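Local coordinates for protein luciferase-like monooxygenase (Streptomyces bottropensis, PDB 4US5) that probably acts as a flavin-dependent monooxygenase of the bacterial luciferase family, inserting oxygen from molecular oxygen into a substrate, at residues Ile29-Leu34 and Arg324-Leu329; Tyr40-Val45 and Ala307-Val312; Ala167-Gly172 and Arg220-Val225; Glu282-Val287 and Arg295-Lys300. All blocks are in the same frame, centred on the assembly; numbering follows the deposited sequence.

Contact 1. Residues Ile29-Leu34 and Arg324-Leu329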
# COMPACT_ATOMS: atom_id res chain seq x y z
N ILE B 29 2.94 -0.32 14.88
CA ILE B 29 4.22 0.34 14.64
C ILE B 29 5.16 0.29 15.86
O ILE B 29 6.35 -0.02 15.72
CB ILE B 29 3.97 1.81 14.22
CG1 ILE B 29 3.23 1.83 12.89
CG2 ILE B 29 5.28 2.58 14.11
CD1 ILE B 29 2.62 3.18 12.52
N GLU B 30 4.60 0.56 17.04
CA GLU B 30 5.35 0.48 18.27
C GLU B 30 5.91 -0.93 18.52
O GLU B 30 7.10 -1.11 18.87
CB GLU B 30 4.46 0.85 19.45
CG GLU B 30 5.29 1.07 20.71
CD GLU B 30 4.50 1.56 21.92
OE1 GLU B 30 3.23 1.53 21.89
OE2 GLU B 30 5.18 1.95 22.92
N LEU B 31 5.09 -1.92 18.27
CA LEU B 31 5.53 -3.31 18.43
C LEU B 31 6.61 -3.66 17.43
O LEU B 31 7.60 -4.33 17.78
CB LEU B 31 4.36 -4.27 18.34
CG LEU B 31 4.70 -5.75 18.44
CD1 LEU B 31 5.37 -6.08 19.77
CD2 LEU B 31 3.44 -6.59 18.25
N ALA B 32 6.48 -3.20 16.19
CA ALA B 32 7.49 -3.46 15.19
C ALA B 32 8.85 -2.82 15.53
O ALA B 32 9.87 -3.43 15.34
CB ALA B 32 7.02 -2.97 13.83
N ARG B 33 8.83 -1.59 16.02
CA ARG B 33 10.06 -0.92 16.46
C ARG B 33 10.72 -1.71 17.61
O ARG B 33 11.93 -1.97 17.59
CB ARG B 33 9.77 0.49 16.92
CG ARG B 33 9.42 1.48 15.81
CD ARG B 33 9.26 2.83 16.52
NE ARG B 33 8.76 3.92 15.70
CZ ARG B 33 7.61 4.54 15.92
NH1 ARG B 33 6.81 4.16 16.91
NH2 ARG B 33 7.26 5.53 15.12
N LEU B 34 9.91 -2.18 18.55
CA LEU B 34 10.43 -3.02 19.65
C LEU B 34 11.03 -4.31 19.12
O LEU B 34 12.16 -4.68 19.47
CB LEU B 34 9.36 -3.29 20.67
CG LEU B 34 9.78 -4.17 21.86
CD1 LEU B 34 10.90 -3.46 22.67
CD2 LEU B 34 8.62 -4.45 22.75
N ARG B 324 5.27 -6.22 26.99
CA ARG B 324 5.93 -7.06 28.01
C ARG B 324 6.09 -8.50 27.54
O ARG B 324 7.15 -9.10 27.72
CB ARG B 324 5.20 -7.03 29.39
CG ARG B 324 5.72 -5.95 30.33
CD ARG B 324 5.18 -6.00 31.75
NE ARG B 324 3.76 -5.72 31.80
CZ ARG B 324 3.24 -4.50 31.94
NH1 ARG B 324 4.02 -3.43 32.08
NH2 ARG B 324 1.92 -4.35 31.97
N SER B 325 5.01 -9.05 27.00
CA SER B 325 5.03 -10.43 26.50
C SER B 325 6.14 -10.64 25.49
O SER B 325 6.96 -11.55 25.63
CB SER B 325 3.63 -10.83 25.95
OG SER B 325 3.61 -12.20 25.55
N TYR B 326 6.26 -9.72 24.51
CA TYR B 326 7.27 -9.85 23.52
C TYR B 326 8.69 -9.61 24.04
O TYR B 326 9.63 -10.21 23.55
CB TYR B 326 6.95 -8.94 22.28
CG TYR B 326 5.85 -9.49 21.42
CD1 TYR B 326 4.53 -9.17 21.66
CD2 TYR B 326 6.13 -10.32 20.32
CE1 TYR B 326 3.50 -9.67 20.87
CE2 TYR B 326 5.09 -10.82 19.53
CZ TYR B 326 3.78 -10.50 19.82
OH TYR B 326 2.75 -10.97 18.98
N ARG B 327 8.83 -8.69 25.01
CA ARG B 327 10.12 -8.45 25.67
C ARG B 327 10.59 -9.68 26.43
O ARG B 327 11.72 -10.10 26.31
CB ARG B 327 9.99 -7.31 26.68
CG ARG B 327 10.10 -5.96 26.08
CD ARG B 327 10.62 -4.97 27.14
NE ARG B 327 10.33 -3.62 26.76
CZ ARG B 327 11.17 -2.85 26.07
NH1 ARG B 327 12.36 -3.33 25.71
NH2 ARG B 327 10.81 -1.61 25.74
N LEU B 328 9.69 -10.27 27.18
CA LEU B 328 10.02 -11.47 27.99
C LEU B 328 10.37 -12.64 27.11
O LEU B 328 11.32 -13.39 27.39
CB LEU B 328 8.86 -11.83 28.91
CG LEU B 328 8.54 -10.89 30.04
CD1 LEU B 328 7.21 -11.27 30.66
CD2 LEU B 328 9.67 -10.86 31.09
N LEU B 329 9.68 -12.78 25.97
CA LEU B 329 10.02 -13.83 25.02
C LEU B 329 11.41 -13.67 24.39
O LEU B 329 12.14 -14.65 24.22
CB LEU B 329 8.96 -13.93 23.89
CG LEU B 329 7.63 -14.55 24.24
CD1 LEU B 329 6.61 -14.30 23.11
CD2 LEU B 329 7.84 -16.04 24.47

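Contact 2. Residues Tyr40-Val45 and Ala307-Val312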
# COMPACT_ATOMS: atom_id res chain seq x y z
N TYR B 40 13.99 -9.71 16.75
CA TYR B 40 13.07 -10.57 15.99
C TYR B 40 13.47 -10.61 14.51
O TYR B 40 14.00 -9.62 13.97
CB TYR B 40 11.61 -10.11 16.20
CG TYR B 40 11.02 -10.46 17.56
CD1 TYR B 40 11.37 -9.78 18.70
CD2 TYR B 40 10.02 -11.44 17.67
CE1 TYR B 40 10.81 -10.11 19.93
CE2 TYR B 40 9.45 -11.78 18.88
CZ TYR B 40 9.85 -11.12 20.01
OH TYR B 40 9.31 -11.43 21.22
N GLU B 41 13.22 -11.72 13.85
CA GLU B 41 13.64 -11.93 12.46
C GLU B 41 12.80 -11.18 11.44
O GLU B 41 13.35 -10.56 10.52
CB GLU B 41 13.62 -13.41 12.07
CG GLU B 41 14.46 -14.30 12.92
CD GLU B 41 15.93 -13.99 12.86
OE1 GLU B 41 16.43 -13.61 11.75
OE2 GLU B 41 16.55 -14.04 13.95
N ARG B 42 11.47 -11.29 11.57
CA ARG B 42 10.52 -10.67 10.63
C ARG B 42 9.26 -10.23 11.35
O ARG B 42 8.92 -10.74 12.42
CB ARG B 42 10.18 -11.58 9.45
CG ARG B 42 9.32 -12.81 9.77
CD ARG B 42 9.41 -13.88 8.70
NE ARG B 42 10.70 -14.59 8.72
CZ ARG B 42 11.54 -14.69 7.68
NH1 ARG B 42 11.32 -14.06 6.53
NH2 ARG B 42 12.65 -15.40 7.81
N PHE B 43 8.57 -9.29 10.74
CA PHE B 43 7.33 -8.74 11.26
C PHE B 43 6.33 -8.86 10.12
O PHE B 43 6.48 -8.21 9.07
CB PHE B 43 7.53 -7.29 11.65
CG PHE B 43 6.34 -6.68 12.38
CD1 PHE B 43 5.23 -6.22 11.68
CD2 PHE B 43 6.32 -6.61 13.75
CE1 PHE B 43 4.16 -5.69 12.34
CE2 PHE B 43 5.26 -6.06 14.42
CZ PHE B 43 4.18 -5.59 13.71
N TRP B 44 5.32 -9.71 10.29
CA TRP B 44 4.32 -9.88 9.28
C TRP B 44 3.02 -9.23 9.67
O TRP B 44 2.62 -9.26 10.84
CB TRP B 44 4.08 -11.37 9.05
CG TRP B 44 5.09 -12.05 8.23
CD1 TRP B 44 6.18 -11.49 7.61
CD2 TRP B 44 5.16 -13.44 7.96
NE1 TRP B 44 6.88 -12.44 6.94
CE2 TRP B 44 6.27 -13.65 7.11
CE3 TRP B 44 4.36 -14.53 8.32
CZ2 TRP B 44 6.65 -14.91 6.67
CZ3 TRP B 44 4.73 -15.79 7.86
CH2 TRP B 44 5.84 -15.97 7.02
N VAL B 45 2.31 -8.71 8.68
CA VAL B 45 1.00 -8.09 8.88
C VAL B 45 -0.05 -8.96 8.16
O VAL B 45 0.10 -9.21 6.95
CB VAL B 45 0.97 -6.66 8.33
CG1 VAL B 45 -0.40 -6.00 8.57
CG2 VAL B 45 2.06 -5.82 8.96
N ALA B 307 10.67 -26.39 13.07
CA ALA B 307 10.49 -24.95 12.85
C ALA B 307 11.80 -24.21 13.14
O ALA B 307 12.43 -24.44 14.15
CB ALA B 307 9.38 -24.42 13.72
N GLU B 308 12.20 -23.34 12.21
CA GLU B 308 13.36 -22.48 12.35
C GLU B 308 13.03 -21.20 13.16
O GLU B 308 13.90 -20.62 13.82
CB GLU B 308 13.82 -22.06 10.95
CG GLU B 308 14.19 -23.22 10.03
CD GLU B 308 14.53 -22.77 8.62
OE1 GLU B 308 14.35 -21.58 8.30
OE2 GLU B 308 15.00 -23.61 7.82
N GLU B 309 11.76 -20.79 13.07
CA GLU B 309 11.29 -19.57 13.73
C GLU B 309 9.90 -19.80 14.20
O GLU B 309 9.15 -20.61 13.63
CB GLU B 309 11.19 -18.33 12.79
CG GLU B 309 12.37 -18.05 11.97
CD GLU B 309 12.15 -16.94 10.96
OE1 GLU B 309 11.23 -16.06 11.10
OE2 GLU B 309 12.96 -16.94 10.03
N LEU B 310 9.52 -19.03 15.21
CA LEU B 310 8.17 -18.98 15.69
C LEU B 310 7.63 -17.63 15.29
O LEU B 310 8.22 -16.60 15.67
CB LEU B 310 8.11 -19.14 17.19
CG LEU B 310 8.73 -20.44 17.74
CD1 LEU B 310 8.86 -20.42 19.23
CD2 LEU B 310 7.92 -21.63 17.26
N GLY B 311 6.52 -17.64 14.57
CA GLY B 311 5.75 -16.42 14.27
C GLY B 311 4.73 -16.14 15.39
O GLY B 311 3.72 -16.83 15.54
N VAL B 312 5.02 -15.16 16.21
CA VAL B 312 4.32 -14.99 17.47
C VAL B 312 3.19 -14.02 17.33
O VAL B 312 3.39 -12.80 17.11
CB VAL B 312 5.25 -14.53 18.60
CG1 VAL B 312 4.50 -14.33 19.90
CG2 VAL B 312 6.41 -15.53 18.79

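Contact 3. Residues Ala167-Gly172 and Arg220-Val225. With EPE (4-(2-hydroxyethyl)-1-piperazine ethanesulfonic acid), chain S.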
# COMPACT_ATOMS: atom_id res chain seq x y z
N ALA B 167 10.56 -11.94 -0.91
CA ALA B 167 10.61 -13.36 -0.61
C ALA B 167 9.18 -13.93 -0.47
O ALA B 167 8.43 -13.54 0.43
CB ALA B 167 11.39 -13.60 0.67
N LEU B 168 8.86 -14.90 -1.32
CA LEU B 168 7.55 -15.56 -1.31
C LEU B 168 7.44 -16.59 -0.19
O LEU B 168 8.28 -17.51 -0.09
CB LEU B 168 7.32 -16.30 -2.62
CG LEU B 168 6.68 -15.55 -3.79
CD1 LEU B 168 6.51 -16.48 -4.98
CD2 LEU B 168 5.32 -14.93 -3.42
N TRP B 169 6.38 -16.51 0.61
CA TRP B 169 6.07 -17.47 1.65
C TRP B 169 4.62 -17.93 1.51
O TRP B 169 3.74 -17.13 1.16
CB TRP B 169 6.23 -16.86 3.06
CG TRP B 169 7.63 -16.74 3.54
CD1 TRP B 169 8.55 -15.80 3.13
CD2 TRP B 169 8.29 -17.55 4.50
NE1 TRP B 169 9.72 -15.98 3.77
CE2 TRP B 169 9.60 -17.04 4.64
CE3 TRP B 169 7.94 -18.69 5.23
CZ2 TRP B 169 10.53 -17.62 5.47
CZ3 TRP B 169 8.85 -19.22 6.09
CH2 TRP B 169 10.15 -18.71 6.18
N LEU B 170 4.36 -19.19 1.81
CA LEU B 170 2.99 -19.69 1.86
C LEU B 170 2.60 -19.92 3.30
O LEU B 170 3.32 -20.59 4.05
CB LEU B 170 2.84 -20.99 1.08
CG LEU B 170 1.43 -21.55 1.03
CD1 LEU B 170 0.45 -20.51 0.46
CD2 LEU B 170 1.38 -22.80 0.17
N LEU B 171 1.47 -19.35 3.67
CA LEU B 171 0.90 -19.54 5.00
C LEU B 171 -0.22 -20.53 4.86
O LEU B 171 -1.07 -20.41 3.96
CB LEU B 171 0.33 -18.23 5.56
CG LEU B 171 1.36 -17.27 6.15
CD1 LEU B 171 2.25 -16.65 5.05
CD2 LEU B 171 0.64 -16.20 6.92
N GLY B 172 -0.26 -21.49 5.77
CA GLY B 172 -1.38 -22.46 5.77
C GLY B 172 -1.82 -22.89 7.14
O GLY B 172 -1.13 -22.64 8.17
N ARG B 220 11.88 -24.67 4.60
CA ARG B 220 12.04 -23.51 5.47
C ARG B 220 10.73 -23.32 6.26
O ARG B 220 9.87 -22.58 5.85
CB ARG B 220 12.33 -22.28 4.62
CG ARG B 220 13.63 -22.38 3.82
CD ARG B 220 14.88 -21.98 4.61
NE ARG B 220 14.61 -20.87 5.53
CZ ARG B 220 14.48 -19.60 5.14
NH1 ARG B 220 14.56 -19.27 3.86
NH2 ARG B 220 14.25 -18.65 6.05
N PRO B 221 10.57 -24.07 7.36
CA PRO B 221 9.34 -24.04 8.12
C PRO B 221 9.33 -22.99 9.24
O PRO B 221 10.29 -22.89 10.03
CB PRO B 221 9.25 -25.48 8.69
CG PRO B 221 10.54 -26.16 8.38
CD PRO B 221 11.48 -25.12 7.86
N ILE B 222 8.22 -22.27 9.34
CA ILE B 222 7.91 -21.41 10.47
C ILE B 222 6.65 -21.96 11.13
O ILE B 222 5.72 -22.38 10.43
CB ILE B 222 7.63 -19.96 9.97
CG1 ILE B 222 8.95 -19.30 9.59
CG2 ILE B 222 6.90 -19.14 11.02
CD1 ILE B 222 8.82 -17.87 9.11
N LEU B 223 6.59 -21.91 12.45
CA LEU B 223 5.39 -22.23 13.17
C LEU B 223 4.77 -20.95 13.76
O LEU B 223 5.42 -20.27 14.55
CB LEU B 223 5.74 -23.19 14.30
CG LEU B 223 4.61 -23.93 14.99
CD1 LEU B 223 3.87 -24.82 14.01
CD2 LEU B 223 5.18 -24.75 16.13
N SER B 224 3.56 -20.61 13.33
CA SER B 224 2.84 -19.48 13.89
C SER B 224 2.04 -19.92 15.08
O SER B 224 1.24 -20.87 15.00
CB SER B 224 1.97 -18.79 12.86
OG SER B 224 2.80 -18.33 11.81
N VAL B 225 2.24 -19.21 16.18
CA VAL B 225 1.70 -19.56 17.48
C VAL B 225 1.20 -18.31 18.16
O VAL B 225 1.83 -17.26 18.06
CB VAL B 225 2.77 -20.21 18.39
CG1 VAL B 225 3.03 -21.65 17.99
CG2 VAL B 225 4.07 -19.41 18.40
N1 EPE S . 16.10 -13.68 1.22
C2 EPE S . 16.09 -13.32 -0.21
C3 EPE S . 17.51 -13.40 -0.78
N4 EPE S . 18.33 -12.49 0.04
C5 EPE S . 18.00 -12.20 1.44
C6 EPE S . 17.26 -13.39 2.06
C7 EPE S . 19.52 -11.82 -0.54
C8 EPE S . 20.24 -12.76 -1.49
O8 EPE S . 19.68 -12.60 -2.79
C9 EPE S . 14.87 -14.31 1.75
C10 EPE S . 14.97 -14.43 3.25
S EPE S . 13.75 -15.39 3.88
O1S EPE S . 13.61 -16.59 3.02
O2S EPE S . 12.41 -14.58 3.93
O3S EPE S . 14.28 -15.80 5.19

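Contact 4. Residues Glu282-Val287 and Arg295-Lys300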
# COMPACT_ATOMS: atom_id res chain seq x y z
N GLU B 282 -2.51 -32.26 21.06
CA GLU B 282 -1.19 -32.60 21.54
C GLU B 282 -0.56 -31.39 22.27
O GLU B 282 -0.02 -31.51 23.37
CB GLU B 282 -0.30 -33.06 20.40
CG GLU B 282 1.11 -33.34 20.88
CD GLU B 282 2.03 -33.88 19.82
OE1 GLU B 282 1.70 -33.83 18.61
OE2 GLU B 282 3.12 -34.30 20.23
N TRP B 283 -0.61 -30.23 21.62
CA TRP B 283 -0.07 -29.01 22.17
C TRP B 283 -1.20 -28.02 22.39
O TRP B 283 -2.16 -28.00 21.63
CB TRP B 283 0.97 -28.41 21.22
CG TRP B 283 2.14 -29.30 20.98
CD1 TRP B 283 2.93 -29.88 21.92
CD2 TRP B 283 2.66 -29.70 19.72
NE1 TRP B 283 3.91 -30.61 21.34
CE2 TRP B 283 3.78 -30.51 19.97
CE3 TRP B 283 2.31 -29.43 18.39
CZ2 TRP B 283 4.54 -31.07 18.95
CZ3 TRP B 283 3.10 -29.97 17.38
CH2 TRP B 283 4.19 -30.79 17.68
N PRO B 284 -1.06 -27.14 23.41
CA PRO B 284 -2.16 -26.19 23.63
C PRO B 284 -2.37 -25.30 22.40
O PRO B 284 -1.39 -24.88 21.78
CB PRO B 284 -1.69 -25.37 24.84
CG PRO B 284 -0.24 -25.64 25.00
CD PRO B 284 0.07 -26.93 24.31
N ARG B 285 -3.60 -24.96 22.09
CA ARG B 285 -3.87 -24.09 20.96
C ARG B 285 -3.14 -22.74 21.13
O ARG B 285 -2.52 -22.22 20.18
CB ARG B 285 -5.36 -23.83 20.81
CG ARG B 285 -5.67 -22.97 19.58
CD ARG B 285 -7.07 -22.46 19.58
NE ARG B 285 -8.03 -23.53 19.29
CZ ARG B 285 -8.34 -23.96 18.08
NH1 ARG B 285 -7.77 -23.45 17.02
NH2 ARG B 285 -9.22 -24.93 17.93
N TYR B 286 -3.27 -22.18 22.32
CA TYR B 286 -2.63 -20.93 22.69
C TYR B 286 -1.67 -21.22 23.84
O TYR B 286 -2.03 -21.89 24.82
CB TYR B 286 -3.68 -19.92 23.14
CG TYR B 286 -4.77 -19.64 22.13
CD1 TYR B 286 -4.52 -19.64 20.77
CD2 TYR B 286 -6.06 -19.35 22.56
CE1 TYR B 286 -5.53 -19.34 19.87
CE2 TYR B 286 -7.08 -19.06 21.65
CZ TYR B 286 -6.81 -19.07 20.33
OH TYR B 286 -7.78 -18.79 19.42
N VAL B 287 -0.45 -20.72 23.72
CA VAL B 287 0.61 -21.01 24.68
C VAL B 287 0.70 -19.91 25.69
O VAL B 287 0.98 -18.75 25.33
CB VAL B 287 1.93 -21.22 23.96
CG1 VAL B 287 3.08 -21.42 24.94
CG2 VAL B 287 1.81 -22.41 23.02
N ARG B 295 8.82 -20.92 27.13
CA ARG B 295 10.05 -21.27 26.41
C ARG B 295 10.12 -22.79 26.23
O ARG B 295 10.34 -23.31 25.13
CB ARG B 295 11.28 -20.76 27.18
CG ARG B 295 12.61 -21.18 26.55
CD ARG B 295 13.75 -21.11 27.58
NE ARG B 295 13.53 -22.07 28.66
CZ ARG B 295 14.07 -22.02 29.87
NH1 ARG B 295 14.88 -21.03 30.22
NH2 ARG B 295 13.79 -22.98 30.75
N ASP B 296 9.87 -23.50 27.33
CA ASP B 296 9.98 -24.98 27.28
C ASP B 296 8.93 -25.58 26.36
O ASP B 296 9.23 -26.47 25.55
CB ASP B 296 9.85 -25.56 28.70
CG ASP B 296 11.04 -25.24 29.58
OD1 ASP B 296 12.09 -24.76 29.08
OD2 ASP B 296 10.94 -25.46 30.80
N GLN B 297 7.69 -25.11 26.47
CA GLN B 297 6.61 -25.62 25.63
C GLN B 297 6.90 -25.35 24.16
O GLN B 297 6.75 -26.22 23.29
CB GLN B 297 5.28 -24.98 26.04
CG GLN B 297 4.08 -25.41 25.22
CD GLN B 297 3.71 -26.89 25.44
OE1 GLN B 297 3.03 -27.23 26.39
NE2 GLN B 297 4.18 -27.76 24.54
N LEU B 298 7.31 -24.12 23.86
CA LEU B 298 7.51 -23.73 22.47
C LEU B 298 8.71 -24.42 21.85
O LEU B 298 8.68 -24.80 20.70
CB LEU B 298 7.68 -22.19 22.37
CG LEU B 298 6.42 -21.38 22.63
CD1 LEU B 298 6.78 -19.90 22.80
CD2 LEU B 298 5.41 -21.55 21.51
N THR B 299 9.74 -24.65 22.66
CA THR B 299 10.93 -25.35 22.19
C THR B 299 10.59 -26.82 21.80
O THR B 299 11.05 -27.32 20.78
CB THR B 299 12.06 -25.29 23.24
OG1 THR B 299 12.47 -23.93 23.39
CG2 THR B 299 13.26 -26.11 22.77
N LYS B 300 9.77 -27.48 22.62
CA LYS B 300 9.29 -28.84 22.28
C LYS B 300 8.61 -28.82 20.93
O LYS B 300 8.83 -29.71 20.08
CB LYS B 300 8.32 -29.34 23.34
CG LYS B 300 8.94 -29.71 24.68
CD LYS B 300 7.92 -30.46 25.56
CE LYS B 300 8.52 -30.98 26.87
NZ LYS B 300 7.49 -31.50 27.82

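Contact 1. Residues Ile29-Leu34 and Arg324-Leu329
Leu31 meets Tyr326 where the helix that follows the first strand of a TIM barrel packs against the helix that ends it. The leucine methyl CD1 sits over one face of the phenol ring, 4.0 Å from the ring centroid and 25° off the normal, a CH-pi contact displaced toward the CG–CD1 side. Its sister methyl reaches the rim of the same ring, with Leu31 CD2 4.0 Å from Tyr326 CE1. One turn on, Leu34 does the same to a charged plane: its CD1 lies over a face of the Arg327 guanidinium, 3.4 Å from Arg327 NH1, while Leu34 CD2 rests 3.9 Å from Arg327 CG on the aliphatic shaft. In both pairs the side chains cross at about a right angle. Arg327 gets there by reach: its CB does not aim at the partner helix, but the chain runs extended from CG to NE and brings the flat end over the leucine. That arginine was modelled in two conformers, so its pose against Leu34 is less certain than the rest.

Farther out, the tyrosine is fixed at both ends. Its hydroxyl is hydrogen-bonded to Val312 O and to Ser314 OG, and its carbonyl oxygen to Tyr40 OH, while Val9 of strand 6-11 packs against both Leu31 and Tyr326. Leu323, a turn earlier on helix 319-332, touches both leucines.

No hydrogen bond crosses between the segments. The join rests mainly on the buried, apolar meeting of Leu31 with the Tyr326 ring; the methyl over the guanidinium face of exposed Arg327 adds to it in this conformer.

Contact 2. Residues Tyr40-Val45 and Ala307-Val312
Arg42 and Glu309 meet with their flat ends almost in one plane, the guanidinium and the carboxylate being 18° apart although the two side chains cross at about a right angle. The grip is side-on and two-pronged: Arg42 NE donates to Glu309 OE1 at 2.8 Å, and Arg42 NH2 to Glu309 OE2 at 2.7 Å. Both bonds are nearly straight, and both oxygens are approached on the syn side. Arg42 holds chi1 at 70°, with CG wedged between the backbone N and the carbonyl carbon, and a bend at chi3 swings the guanidinium toward the glutamate, whose own chain is extended beyond CG. Glu41 crosses the glutamate obliquely, its CB 3.7 Å from Glu309 OE1.

Strands 42-45 and 309-313 are not paired; strand 6-11 runs between them in the parallel barrel, and its Ser8 OG also binds Glu309 OE1. The remaining nitrogen, Arg42 NH1, pairs with Asp106 and with the sulfonate of a buffer molecule, EPE.

Cutting Arg42 back to an alanine would probably leave the buried Glu309 carboxylate, and Asp106 with it, without this cationic mate and strip one positive partner from the sulfonate. One guanidinium is thus shared among two carboxylates and a sulfonate, and its charge is probably spread over several anions rather than spent on Glu309 alone.

Contact 3. Residues Ala167-Gly172 and Arg220-Val225
Inside the TIM barrel of this bacterial-luciferase-family protein, a sulfonate site brings together Trp169 of strand 167-172 and Arg220, beside strand 221-229; strand 188-191 separates the two strands in the sheet. The occupant is EPE, a buffer molecule probably carried over from crystallisation, though it may mark a pocket for a natural anion.

Arg220 takes two of the sulfonate oxygens from one edge of its guanidinium: NH1 donates to EPE O1S and NH2 to EPE O3S, each at 3.0 Å, with the sulfur close to the guanidinium plane. Trp169 supplies the third bond, from indole NE1 to EPE O2S, again 3.0 Å, with the oxygen near the ring plane. Each sulfonate oxygen thus receives one donor from this pair. The chain of Arg220 is bent at chi2 and chi3, and NE is turned to Glu308, whose salt bridge probably limits rotation of the guanidinium. Trp169 CH2 lies over one face of that guanidinium, the two planes being 82° apart, with Trp169 CZ2 3.9 Å from Arg220 NH2. Arg42 and Asp103 also hydrogen-bond EPE, and Trp44 meets Trp169 edge-to-face.

Beyond the polar edge, the benzo half of the indole is packed against Ile222. With chi1 of Ile222 at -75°, CG1 lies anti to the carbonyl carbon, and the terminal methyl CD1 comes obliquely to the ring, 3.3 Å from Trp169 CZ3.

Contact 4. Residues Glu282-Val287 and Arg295-Lys300
Gln297 and Val287 carry most of this contact, with Trp283 next. The glutamine holds CG anti to its own backbone N (chi1 179°), then bends at chi2, so that its amide is laid against the loop leading into the strand. The two ends of that amide meet different neighbours: Gln297 OE1 lies 3.6 Å from Pro284 CD, and Gln297 NE2 lies 3.6 Å from Trp283 CD1, approaching the indole obliquely with the amide and ring planes 67° apart. None of these approaches is a hydrogen bond.

Strand 286-289 and helix 291-305 follow one another as the beta-alpha step of the barrel, and the helix folds back along the strand it has just left. On the side facing the helix Val287 spreads its two methyls: CG1 lies 4.1 Å from Gln297 CG, and CG2 lies 4.0 Å from Leu298 CD2. A serine in place of Gln297 takes the amide away from Pro284 CD and Trp283 CD1 and would probably open a gap there. Trp283 also packs on Met301 and Ala304 farther along the helix, while Leu298 continues onto Val225 and Val227 of the neighbouring strand.

In the fold
From the N terminus, helix 21-38 opens contact 1 and strand 42-45 soon after opens contact 2; both wait almost the whole chain for their partners. Within that span contact 3 closes first, joining strands 167-172 and 221-229, and contact 4 follows in series as a short local closure between strand 286-289 and its helix. Strand 309-313 then completes contact 2, enclosing contacts 3 and 4, and helix 319-332 completes contact 1 round all three. No loops cross. Contacts 2 and 3 tie the barrel interior, linked by a probable hydrogen bond from Gly311 N to Leu223 O between neighbouring strands, whereas contacts 1 and 4 fasten helices on its outside.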